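Long-range contacts in alpha-14 giardin (PDB 3CHJ), which binds calcium and, as an annexin, may serve as a calcium-regulated structural element linking the phospholipid bilayer to the underlying axoneme: residues D70-L74 and V302-I307; V19-C23 and F62-L67; E185-W189 and G220-F225. All coordinates share one frame; numbering follows the deposited sequence.

Interaction 1. Residues D70-L74 and V302-I307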
ATOM      1  N   ASP A  70      17.028   0.555   7.068  1.00 17.76           N
ATOM      2  CA  ASP A  70      15.706  -0.081   6.877  1.00 16.65           C
ATOM      3  C   ASP A  70      14.727   0.205   8.028  1.00 16.52           C
ATOM      4  O   ASP A  70      13.573   0.630   7.817  1.00 15.60           O
ATOM      5  CB  ASP A  70      15.794  -1.598   6.539  1.00 16.84           C
ATOM      6  CG  ASP A  70      16.548  -2.461   7.587  1.00 17.77           C
ATOM      7  OD1 ASP A  70      17.001  -1.993   8.655  1.00 17.88           O
ATOM      8  OD2 ASP A  70      16.671  -3.681   7.292  1.00 18.67           O
ATOM      9  N   PHE A  71      15.198  -0.014   9.245  1.00 15.68           N
ATOM     10  CA  PHE A  71      14.397   0.165  10.454  1.00 15.14           C
ATOM     11  C   PHE A  71      14.103   1.651  10.745  1.00 14.73           C
ATOM     12  O   PHE A  71      12.969   2.004  11.134  1.00 14.29           O
ATOM     13  CB  PHE A  71      15.119  -0.556  11.612  1.00 16.35           C
ATOM     14  CG  PHE A  71      14.329  -0.660  12.895  1.00 16.67           C
ATOM     15  CD1 PHE A  71      12.954  -0.888  12.891  1.00 18.92           C
ATOM     16  CD2 PHE A  71      14.980  -0.566  14.113  1.00 19.73           C
ATOM     17  CE1 PHE A  71      12.242  -0.988  14.085  1.00 19.74           C
ATOM     18  CE2 PHE A  71      14.280  -0.658  15.309  1.00 21.05           C
ATOM     19  CZ  PHE A  71      12.899  -0.876  15.291  1.00 19.29           C
ATOM     20  N   GLU A  72      15.095   2.534  10.563  1.00 15.15           N
ATOM     21  CA  GLU A  72      14.876   3.978  10.758  1.00 15.05           C
ATOM     22  C   GLU A  72      13.781   4.490   9.810  1.00 14.95           C
ATOM     23  O   GLU A  72      12.881   5.233  10.218  1.00 14.97           O
ATOM     24  CB  GLU A  72      16.156   4.799  10.520  1.00 16.13           C
ATOM     25  CG  GLU A  72      15.866   6.269  10.669  1.00 17.86           C
ATOM     26  CD  GLU A  72      16.957   7.211  10.229  1.00 22.63           C
ATOM     27  OE1 GLU A  72      18.047   6.759   9.815  1.00 24.24           O
ATOM     28  OE2 GLU A  72      16.700   8.437  10.292  1.00 23.95           O
ATOM     29  N   SER A  73      13.882   4.070   8.558  1.00 14.54           N
ATOM     30  CA  SER A  73      12.929   4.489   7.528  1.00 14.84           C
ATOM     31  C   SER A  73      11.528   4.022   7.891  1.00 13.47           C
ATOM     32  O   SER A  73      10.554   4.787   7.803  1.00 14.02           O
ATOM     33  CB  SER A  73      13.352   3.934   6.192  1.00 15.50           C
ATOM     34  OG  SER A  73      14.552   4.600   5.795  1.00 20.60           O
ATOM     35  N   LEU A  74      11.436   2.783   8.341  1.00 12.24           N
ATOM     36  CA  LEU A  74      10.161   2.232   8.770  1.00 11.86           C
ATOM     37  C   LEU A  74       9.550   3.034   9.907  1.00 12.23           C
ATOM     38  O   LEU A  74       8.394   3.466   9.810  1.00 12.15           O
ATOM     39  CB  LEU A  74      10.345   0.762   9.192  1.00 12.01           C
ATOM     40  CG  LEU A  74       9.121   0.061   9.789  1.00 11.41           C
ATOM     41  CD1 LEU A  74       8.008  -0.049   8.701  1.00 11.66           C
ATOM     42  CD2 LEU A  74       9.549  -1.300  10.280  1.00 13.20           C
ATOM     43  N   VAL A 302      16.215  -7.388  14.343  1.00 17.40           N
ATOM     44  CA  VAL A 302      15.145  -6.559  14.858  1.00 16.44           C
ATOM     45  C   VAL A 302      14.184  -6.115  13.752  1.00 15.62           C
ATOM     46  O   VAL A 302      12.980  -5.978  14.002  1.00 15.08           O
ATOM     47  CB  VAL A 302      15.688  -5.346  15.679  1.00 17.18           C
ATOM     48  CG1 VAL A 302      16.383  -4.323  14.803  1.00 17.55           C
ATOM     49  CG2 VAL A 302      14.586  -4.734  16.544  1.00 19.19           C
ATOM     50  N   TYR A 303      14.703  -5.903  12.554  1.00 14.95           N
ATOM     51  CA  TYR A 303      13.847  -5.450  11.452  1.00 14.27           C
ATOM     52  C   TYR A 303      12.777  -6.483  11.151  1.00 14.70           C
ATOM     53  O   TYR A 303      11.602  -6.142  10.964  1.00 14.14           O
ATOM     54  CB  TYR A 303      14.678  -5.114  10.198  1.00 14.64           C
ATOM     55  CG  TYR A 303      13.855  -4.671   9.002  1.00 14.81           C
ATOM     56  CD1 TYR A 303      13.222  -3.435   8.994  1.00 14.49           C
ATOM     57  CD2 TYR A 303      13.703  -5.498   7.890  1.00 14.30           C
ATOM     58  CE1 TYR A 303      12.470  -3.022   7.893  1.00 14.23           C
ATOM     59  CE2 TYR A 303      12.957  -5.104   6.781  1.00 16.00           C
ATOM     60  CZ  TYR A 303      12.336  -3.861   6.798  1.00 16.02           C
ATOM     61  OH  TYR A 303      11.589  -3.491   5.704  1.00 17.93           O
ATOM     62  N   GLY A 304      13.170  -7.746  11.079  1.00 14.80           N
ATOM     63  CA  GLY A 304      12.214  -8.827  10.872  1.00 14.39           C
ATOM     64  C   GLY A 304      11.203  -8.886  11.995  1.00 14.94           C
ATOM     65  O   GLY A 304      10.009  -9.069  11.751  1.00 14.85           O
ATOM     66  N   ASP A 305      11.668  -8.717  13.231  1.00 14.73           N
ATOM     67  CA  ASP A 305      10.770  -8.737  14.385  1.00 14.86           C
ATOM     68  C   ASP A 305       9.769  -7.593  14.310  1.00 14.14           C
ATOM     69  O   ASP A 305       8.604  -7.764  14.657  1.00 14.53           O
ATOM     70  CB  ASP A 305      11.583  -8.700  15.687  1.00 16.40           C
ATOM     71  CG  ASP A 305      12.373  -9.999  15.920  1.00 19.17           C
ATOM     72  OD1 ASP A 305      12.033 -11.054  15.338  1.00 22.17           O
ATOM     73  OD2 ASP A 305      13.351  -9.945  16.697  1.00 25.76           O
ATOM     74  N   ALA A 306      10.214  -6.435  13.819  1.00 13.15           N
ATOM     75  CA  ALA A 306       9.331  -5.279  13.688  1.00 12.56           C
ATOM     76  C   ALA A 306       8.235  -5.495  12.650  1.00 13.00           C
ATOM     77  O   ALA A 306       7.081  -5.132  12.888  1.00 12.78           O
ATOM     78  CB  ALA A 306      10.132  -4.013  13.360  1.00 12.91           C
ATOM     79  N   ILE A 307       8.602  -6.050  11.492  1.00 12.63           N
ATOM     80  CA  ILE A 307       7.619  -6.345  10.455  1.00 12.19           C
ATOM     81  C   ILE A 307       6.586  -7.343  10.979  1.00 12.98           C
ATOM     82  O   ILE A 307       5.373  -7.109  10.841  1.00 13.55           O
ATOM     83  CB  ILE A 307       8.287  -6.851   9.151  1.00 12.78           C
ATOM     84  CG1 ILE A 307       9.200  -5.776   8.555  1.00 12.69           C
ATOM     85  CG2 ILE A 307       7.234  -7.357   8.124  1.00 12.06           C
ATOM     86  CD1 ILE A 307       8.521  -4.429   8.168  1.00 13.99           C
TER
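Phe71 and Leu74 reach across to Ala306, which takes up the apolar end of the contact. The Ala306 methyl lies 3.8 Å from Phe71 CE1, while Leu74 extends CD2 to within 3.9 Å of Ile307 CD1 and also touches the same methyl. All four side chains are buried, and the Phe71 ring passes on to Ile33 of helix 31-38.

The tight centre is a stack. Asp70, itself partly exposed, lays its carboxylate nearly flat on the buried Tyr303, the planes 13° apart and OD2 3.4 Å from Tyr303 CG. Its CB adds a CH-pi contact, 4.0 Å from the centroid of the Tyr303 ring. With chi1 at 57°, CG sits between the backbone N and carbonyl carbon, which turns the carboxylate over that face; Ile307 CG1 packs on the other. Asn266 takes the Tyr303 hydroxyl in a hydrogen bond and donates to Asp70 O, tying both helices to helix 262-272.

Val302 forms the loose, partly exposed margin, with a single touch of CG1 on Phe71 CD2 at 4.1 Å. The short axes run 31° from parallel, 10.2 Å apart: near-parallel helix packing within the all-helical annexin fold, joining helix 69-78 to a helix of the fourth repeat.

Interaction 2. Residues V19-C23 and F62-L67; sequences VVEAC and FLKKHL
The Phe62 ring has the Val20 carbonyl oxygen at its edge, in the ring plane and 3.8 Å from CZ, and His66 ND1 over one face, toward its rim. Cys23 comes at the same ring obliquely: its CB is 3.4 Å from Phe62 CE2, and its sulfur makes a sulfur-aromatic contact 4.6 Å from the Phe62 ring centroid. The imidazole of His66 is itself sandwiched, with Lys65 CB on one face and the Cys23 carbonyl carbon on the opposite one. The oxygen of that carbonyl lies only 3.0 Å from His66 CD2, a close approach to a carbon and not a conventional hydrogen bond.

What fixes the imidazole is its own segment: His66 ND1 donates to Phe62 O over 3.1 Å, at an N-H...O angle of 150°. Lys65 N reaches the same oxygen from the opposite face of its carbonyl plane, so Phe62 O is gripped by two donors. The sulfur of Cys23, swung beside its backbone N (chi1 -68°), lies against two leucine methyls; it is 3.6 Å from Leu63 CD2 and 3.9 Å from Leu67 CD1.

Arg29 then bridges the two segments through hydrogen bonds to Ala22 O and His66 O. Three helices surround the contact, and no strand: Phe51 of helix 41-55 meets the Phe62 ring and touches Val19 and Val20, helix 31-38 packs on Val19 and Ala22, and helix 69-78 receives Leu63.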
ATOM      1  N   VAL A  19      10.952   6.487  23.737  1.00 19.20           N
ATOM      2  CA  VAL A  19      11.645   6.494  22.446  1.00 18.18           C
ATOM      3  C   VAL A  19      13.167   6.607  22.641  1.00 18.68           C
ATOM      4  O   VAL A  19      13.934   5.817  22.087  1.00 18.26           O
ATOM      5  CB  VAL A  19      11.108   7.625  21.520  1.00 17.80           C
ATOM      6  CG1 VAL A  19      11.975   7.792  20.274  1.00 18.29           C
ATOM      7  CG2 VAL A  19       9.645   7.330  21.133  1.00 17.97           C
ATOM      8  N   VAL A  20      13.585   7.567  23.462  1.00 19.66           N
ATOM      9  CA  VAL A  20      14.995   7.705  23.830  1.00 20.08           C
ATOM     10  C   VAL A  20      15.575   6.386  24.369  1.00 20.43           C
ATOM     11  O   VAL A  20      16.579   5.893  23.873  1.00 20.53           O
ATOM     12  CB  VAL A  20      15.175   8.836  24.861  1.00 20.66           C
ATOM     13  CG1 VAL A  20      16.587   8.808  25.447  1.00 20.91           C
ATOM     14  CG2 VAL A  20      14.904  10.176  24.204  1.00 19.58           C
ATOM     15  N   GLU A  21      14.914   5.801  25.354  1.00 21.21           N
ATOM     16  CA  GLU A  21      15.416   4.579  25.971  1.00 22.46           C
ATOM     17  C   GLU A  21      15.465   3.404  24.997  1.00 21.68           C
ATOM     18  O   GLU A  21      16.380   2.582  25.040  1.00 22.37           O
ATOM     19  CB  GLU A  21      14.608   4.259  27.223  1.00 22.65           C
ATOM     20  CG  GLU A  21      14.858   5.296  28.337  1.00 25.39           C
ATOM     21  CD  GLU A  21      14.091   5.025  29.614  1.00 25.77           C
ATOM     22  OE1 GLU A  21      13.486   3.935  29.749  1.00 32.64           O
ATOM     23  OE2 GLU A  21      14.100   5.907  30.504  1.00 30.32           O
ATOM     24  N   ALA A  22      14.493   3.351  24.094  1.00 20.68           N
ATOM     25  CA  ALA A  22      14.436   2.293  23.095  1.00 20.36           C
ATOM     26  C   ALA A  22      15.657   2.265  22.189  1.00 20.36           C
ATOM     27  O   ALA A  22      16.062   1.207  21.725  1.00 21.07           O
ATOM     28  CB  ALA A  22      13.151   2.426  22.257  1.00 19.79           C
ATOM     29  N   CYS A  23      16.230   3.440  21.935  1.00 21.01           N
ATOM     30  CA  CYS A  23      17.378   3.568  21.042  1.00 21.84           C
ATOM     31  C   CYS A  23      18.719   3.415  21.761  1.00 22.81           C
ATOM     32  O   CYS A  23      19.759   3.218  21.115  1.00 22.93           O
ATOM     33  CB  CYS A  23      17.336   4.927  20.368  1.00 22.13           C
ATOM     34  SG  CYS A  23      15.958   5.097  19.196  1.00 22.66           S
ATOM     35  N   PHE A  62      18.461  11.502  15.618  1.00 21.80           N
ATOM     36  CA  PHE A  62      18.653  10.595  16.753  1.00 21.50           C
ATOM     37  C   PHE A  62      18.563   9.129  16.334  1.00 21.16           C
ATOM     38  O   PHE A  62      19.397   8.299  16.733  1.00 20.86           O
ATOM     39  CB  PHE A  62      17.618  10.889  17.827  1.00 21.89           C
ATOM     40  CG  PHE A  62      17.722  10.015  19.032  1.00 21.58           C
ATOM     41  CD1 PHE A  62      18.802  10.127  19.903  1.00 22.77           C
ATOM     42  CD2 PHE A  62      16.714   9.100  19.325  1.00 22.94           C
ATOM     43  CE1 PHE A  62      18.877   9.313  21.051  1.00 23.70           C
ATOM     44  CE2 PHE A  62      16.779   8.292  20.450  1.00 22.15           C
ATOM     45  CZ  PHE A  62      17.866   8.393  21.321  1.00 22.29           C
ATOM     46  N   LEU A  63      17.542   8.804  15.548  1.00 19.91           N
ATOM     47  CA  LEU A  63      17.392   7.443  15.056  1.00 19.41           C
ATOM     48  C   LEU A  63      18.595   7.002  14.234  1.00 19.80           C
ATOM     49  O   LEU A  63      19.023   5.857  14.346  1.00 19.98           O
ATOM     50  CB  LEU A  63      16.111   7.296  14.228  1.00 19.04           C
ATOM     51  CG  LEU A  63      14.798   7.518  14.976  1.00 19.32           C
ATOM     52  CD1 LEU A  63      13.638   7.318  14.007  1.00 19.15           C
ATOM     53  CD2 LEU A  63      14.668   6.602  16.201  1.00 20.60           C
ATOM     54  N   LYS A  64      19.129   7.910  13.420  1.00 20.16           N
ATOM     55  CA  LYS A  64      20.230   7.571  12.516  1.00 20.95           C
ATOM     56  C   LYS A  64      21.460   7.011  13.262  1.00 21.92           C
ATOM     57  O   LYS A  64      22.192   6.157  12.729  1.00 22.07           O
ATOM     58  CB  LYS A  64      20.597   8.799  11.678  1.00 21.03           C
ATOM     59  CG  LYS A  64      21.528   8.498  10.550  1.00 21.96           C
ATOM     60  CD  LYS A  64      21.906   9.735   9.773  1.00 22.20           C
ATOM     61  CE  LYS A  64      22.815   9.344   8.619  1.00 24.80           C
ATOM     62  NZ  LYS A  64      23.344  10.528   7.876  1.00 27.23           N
ATOM     63  N   LYS A  65      21.632   7.452  14.502  1.00 22.60           N
ATOM     64  CA  LYS A  65      22.797   7.089  15.312  1.00 23.95           C
ATOM     65  C   LYS A  65      22.679   5.679  15.871  1.00 23.41           C
ATOM     66  O   LYS A  65      23.678   5.078  16.320  1.00 24.24           O
ATOM     67  CB  LYS A  65      22.945   8.067  16.482  1.00 23.92           C
ATOM     68  CG  LYS A  65      23.175   9.516  16.083  1.00 26.05           C
ATOM     69  CD  LYS A  65      23.474  10.380  17.298  1.00 26.58           C
ATOM     70  CE  LYS A  65      23.763  11.833  16.907  1.00 31.19           C
ATOM     71  NZ  LYS A  65      22.516  12.678  16.740  1.00 34.15           N
ATOM     72  N   HIS A  66      21.452   5.164  15.874  1.00 22.02           N
ATOM     73  CA  HIS A  66      21.130   3.951  16.617  1.00 21.13           C
ATOM     74  C   HIS A  66      20.500   2.830  15.794  1.00 20.42           C
ATOM     75  O   HIS A  66      20.533   1.658  16.200  1.00 20.88           O
ATOM     76  CB  HIS A  66      20.233   4.294  17.809  1.00 20.92           C
ATOM     77  CG  HIS A  66      20.896   5.170  18.820  1.00 22.25           C
ATOM     78  ND1 HIS A  66      20.586   6.504  18.974  1.00 22.71           N
ATOM     79  CD2 HIS A  66      21.876   4.902  19.716  1.00 22.02           C
ATOM     80  CE1 HIS A  66      21.335   7.018  19.935  1.00 23.20           C
ATOM     81  NE2 HIS A  66      22.120   6.067  20.404  1.00 25.84           N
ATOM     82  N   LEU A  67      19.904   3.195  14.663  1.00 18.86           N
ATOM     83  CA  LEU A  67      19.169   2.246  13.841  1.00 17.75           C
ATOM     84  C   LEU A  67      19.778   2.096  12.465  1.00 17.21           C
ATOM     85  O   LEU A  67      20.365   3.050  11.943  1.00 17.71           O
ATOM     86  CB  LEU A  67      17.706   2.716  13.694  1.00 17.82           C
ATOM     87  CG  LEU A  67      16.703   2.382  14.809  1.00 18.62           C
ATOM     88  CD1 LEU A  67      17.063   2.895  16.170  1.00 19.83           C
ATOM     89  CD2 LEU A  67      15.323   2.938  14.440  1.00 18.54           C
TER

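Interaction 3. Residues E185-W189 and G220-F225; sequences EVSTW and GVEDEF. With CA (calcium ion), chain B.
Glu185 and Glu224 meet at a calcium ion. Glu185 gives one oxygen, OE1, at 2.5 Å from the metal, whereas Glu224 chelates it with both OE1 and OE2. Four more oxygens, from Ala175 O, Thr178 O and OG1, and Gly180 O, bring the protein ligands to seven. Glu185 OE1 and Glu224 OE2 lie 3.3 Å apart, a closeness of two acidic oxygens that the shared cation probably makes tolerable.

The next shell positions the carboxylates. Trp189 NE1 donates to Glu224 OE2 over 3.0 Å (N-H...O angle 152°), on the anti side and somewhat out of the carboxylate plane, so this oxygen serves metal and indole at once. Glu185 is held separately: Lys174 forms a salt bridge with OE2, and the backbone N of Lys182 hydrogen-bonds to OE1. In Glu224 the first torsion, with CG anti to the backbone N, lays CG on the indole, 3.5 Å from Trp189 CZ2, and the bend at chi2 (79°) turns the carboxylate to the calcium.

Farther out, apolar packing sets the indole. Phe225 drives its edge into the Trp189 face in a T-shaped pair, the planes at 66° and CZ 3.6 Å from Trp189 CD2; Glu224 CG in turn lies over a Phe225 face. Val221 CG2 closes on the six-membered ring, 3.9 Å from Trp189 CZ3, and Phe233 of helix 227-241 stacks with Phe225.

Backbone carbonyls from the end of helix 162-177 and the loop after it, combined with a bidentate acid well downstream, resemble the type II calcium site of annexins, through which members of this family characteristically meet phospholipid membranes.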
ATOM      1  N   GLU A 185      -9.943  -3.113 -26.253  1.00 19.93           N
ATOM      2  CA  GLU A 185     -10.006  -3.648 -24.894  1.00 18.58           C
ATOM      3  C   GLU A 185      -9.441  -2.706 -23.828  1.00 17.59           C
ATOM      4  O   GLU A 185      -9.741  -2.865 -22.641  1.00 16.69           O
ATOM      5  CB  GLU A 185      -9.296  -5.001 -24.834  1.00 18.21           C
ATOM      6  CG  GLU A 185      -9.966  -6.017 -25.789  1.00 17.62           C
ATOM      7  CD  GLU A 185      -9.208  -7.310 -26.002  1.00 19.15           C
ATOM      8  OE1 GLU A 185      -8.098  -7.498 -25.457  1.00 19.29           O
ATOM      9  OE2 GLU A 185      -9.740  -8.164 -26.750  1.00 20.04           O
ATOM     10  N   VAL A 186      -8.636  -1.731 -24.250  1.00 16.96           N
ATOM     11  CA  VAL A 186      -7.987  -0.814 -23.297  1.00 16.58           C
ATOM     12  C   VAL A 186      -9.038  -0.156 -22.421  1.00 16.60           C
ATOM     13  O   VAL A 186      -8.951  -0.178 -21.182  1.00 16.31           O
ATOM     14  CB  VAL A 186      -7.146   0.270 -24.014  1.00 16.22           C
ATOM     15  CG1 VAL A 186      -6.634   1.305 -23.024  1.00 16.37           C
ATOM     16  CG2 VAL A 186      -5.978  -0.368 -24.750  1.00 17.00           C
ATOM     17  N   SER A 187     -10.057   0.414 -23.067  1.00 16.26           N
ATOM     18  CA  SER A 187     -11.122   1.091 -22.351  1.00 16.75           C
ATOM     19  C   SER A 187     -11.859   0.207 -21.345  1.00 15.71           C
ATOM     20  O   SER A 187     -12.205   0.667 -20.267  1.00 15.59           O
ATOM     21  CB  SER A 187     -12.099   1.752 -23.337  1.00 18.35           C
ATOM     22  OG  SER A 187     -12.775   0.780 -24.102  1.00 23.37           O
ATOM     23  N   THR A 188     -12.109  -1.054 -21.693  1.00 14.51           N
ATOM     24  CA  THR A 188     -12.784  -1.983 -20.777  1.00 14.72           C
ATOM     25  C   THR A 188     -11.981  -2.177 -19.485  1.00 13.61           C
ATOM     26  O   THR A 188     -12.507  -2.085 -18.364  1.00 14.40           O
ATOM     27  CB  THR A 188     -12.969  -3.343 -21.463  1.00 14.71           C
ATOM     28  OG1 THR A 188     -13.733  -3.151 -22.670  1.00 16.40           O
ATOM     29  CG2 THR A 188     -13.654  -4.345 -20.558  1.00 15.53           C
ATOM     30  N   TRP A 189     -10.698  -2.458 -19.656  1.00 13.32           N
ATOM     31  CA  TRP A 189      -9.862  -2.724 -18.494  1.00 13.10           C
ATOM     32  C   TRP A 189      -9.751  -1.508 -17.585  1.00 12.77           C
ATOM     33  O   TRP A 189      -9.799  -1.626 -16.357  1.00 11.91           O
ATOM     34  CB  TRP A 189      -8.473  -3.148 -18.930  1.00 12.78           C
ATOM     35  CG  TRP A 189      -8.360  -4.570 -19.446  1.00 14.23           C
ATOM     36  CD1 TRP A 189      -8.053  -4.954 -20.720  1.00 13.77           C
ATOM     37  CD2 TRP A 189      -8.508  -5.779 -18.685  1.00 13.66           C
ATOM     38  NE1 TRP A 189      -7.981  -6.329 -20.802  1.00 13.84           N
ATOM     39  CE2 TRP A 189      -8.298  -6.861 -19.577  1.00 13.72           C
ATOM     40  CE3 TRP A 189      -8.823  -6.054 -17.344  1.00 14.56           C
ATOM     41  CZ2 TRP A 189      -8.360  -8.203 -19.156  1.00 13.97           C
ATOM     42  CZ3 TRP A 189      -8.902  -7.384 -16.919  1.00 13.65           C
ATOM     43  CH2 TRP A 189      -8.678  -8.447 -17.831  1.00 14.12           C
ATOM     44  N   GLY A 220      -8.028 -14.394 -15.161  1.00 13.16           N
ATOM     45  CA  GLY A 220      -8.097 -13.710 -16.449  1.00 13.12           C
ATOM     46  C   GLY A 220      -7.109 -12.553 -16.535  1.00 13.33           C
ATOM     47  O   GLY A 220      -6.506 -12.321 -17.570  1.00 12.87           O
ATOM     48  N   VAL A 221      -6.924 -11.847 -15.424  1.00 12.46           N
ATOM     49  CA  VAL A 221      -5.906 -10.787 -15.348  1.00 13.62           C
ATOM     50  C   VAL A 221      -4.529 -11.371 -15.603  1.00 13.91           C
ATOM     51  O   VAL A 221      -3.730 -10.812 -16.368  1.00 13.96           O
ATOM     52  CB  VAL A 221      -5.945 -10.059 -13.981  1.00 13.88           C
ATOM     53  CG1 VAL A 221      -4.658  -9.250 -13.764  1.00 13.84           C
ATOM     54  CG2 VAL A 221      -7.177  -9.153 -13.907  1.00 14.51           C
ATOM     55  N   GLU A 222      -4.266 -12.535 -14.983  1.00 13.79           N
ATOM     56  CA  GLU A 222      -2.985 -13.196 -15.133  1.00 15.74           C
ATOM     57  C   GLU A 222      -2.768 -13.593 -16.590  1.00 15.19           C
ATOM     58  O   GLU A 222      -1.680 -13.412 -17.108  1.00 16.22           O
ATOM     59  CB  GLU A 222      -2.892 -14.420 -14.206  1.00 16.82           C
ATOM     60  CG  GLU A 222      -2.854 -14.056 -12.721  1.00 22.07           C
ATOM     61  CD  GLU A 222      -3.567 -15.037 -11.773  1.00 28.03           C
ATOM     62  OE1 GLU A 222      -3.532 -16.283 -11.995  1.00 28.88           O
ATOM     63  OE2 GLU A 222      -4.169 -14.542 -10.777  1.00 29.47           O
ATOM     64  N   ASP A 223      -3.813 -14.088 -17.255  1.00 15.26           N
ATOM     65  CA  ASP A 223      -3.724 -14.460 -18.671  1.00 16.12           C
ATOM     66  C   ASP A 223      -3.344 -13.249 -19.516  1.00 15.76           C
ATOM     67  O   ASP A 223      -2.490 -13.336 -20.399  1.00 16.89           O
ATOM     68  CB  ASP A 223      -5.050 -15.020 -19.196  1.00 16.37           C
ATOM     69  CG  ASP A 223      -5.392 -16.379 -18.625  1.00 19.80           C
ATOM     70  OD1 ASP A 223      -4.529 -17.016 -17.990  1.00 22.58           O
ATOM     71  OD2 ASP A 223      -6.546 -16.807 -18.819  1.00 22.61           O
ATOM     72  N   GLU A 224      -3.974 -12.118 -19.213  1.00 15.03           N
ATOM     73  CA  GLU A 224      -3.939 -10.938 -20.096  1.00 14.81           C
ATOM     74  C   GLU A 224      -2.657 -10.124 -20.017  1.00 14.50           C
ATOM     75  O   GLU A 224      -2.203  -9.561 -21.026  1.00 14.96           O
ATOM     76  CB  GLU A 224      -5.142 -10.024 -19.811  1.00 15.33           C
ATOM     77  CG  GLU A 224      -5.238  -8.772 -20.713  1.00 16.15           C
ATOM     78  CD  GLU A 224      -5.796  -9.050 -22.115  1.00 18.52           C
ATOM     79  OE1 GLU A 224      -5.483 -10.103 -22.717  1.00 20.54           O
ATOM     80  OE2 GLU A 224      -6.543  -8.202 -22.633  1.00 17.69           O
ATOM     81  N   PHE A 225      -2.107 -10.030 -18.815  1.00 13.09           N
ATOM     82  CA  PHE A 225      -1.039  -9.078 -18.552  1.00 12.70           C
ATOM     83  C   PHE A 225       0.234  -9.762 -18.126  1.00 12.51           C
ATOM     84  O   PHE A 225       0.214 -10.903 -17.681  1.00 13.18           O
ATOM     85  CB  PHE A 225      -1.470  -8.130 -17.439  1.00 12.21           C
ATOM     86  CG  PHE A 225      -2.665  -7.269 -17.786  1.00 10.97           C
ATOM     87  CD1 PHE A 225      -2.523  -6.206 -18.672  1.00 12.00           C
ATOM     88  CD2 PHE A 225      -3.920  -7.517 -17.229  1.00  9.98           C
ATOM     89  CE1 PHE A 225      -3.629  -5.374 -18.996  1.00 12.75           C
ATOM     90  CE2 PHE A 225      -5.029  -6.699 -17.547  1.00 12.21           C
ATOM     91  CZ  PHE A 225      -4.871  -5.627 -18.446  1.00 11.91           C
TER
HETATM   92 CA    CA B 338      -7.041  -9.604 -24.602  1.00 19.50          CA

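In the fold
Interactions 1 and 2 are neighbours, 13 Å between centres, and touch where Glu72 packs on Leu63 and Lys64 and meets Leu67; they are served by consecutive helices, 59-64 and 69-78. Interaction 3 lies on the opposite side of the chain's centre, about 36 Å from interaction 1 and 47 Å from interaction 2, centre to centre, and is nested inside the long loop that interaction 1 closes. Interactions 1 and 3 are buried, interaction 2 only partly. The first two involve no hydrogen bond between their segments and rely on apolar, ring and sulfur contacts; interaction 3 adds charged ligands, a metal and an indole hydrogen bond to its aromatic packing.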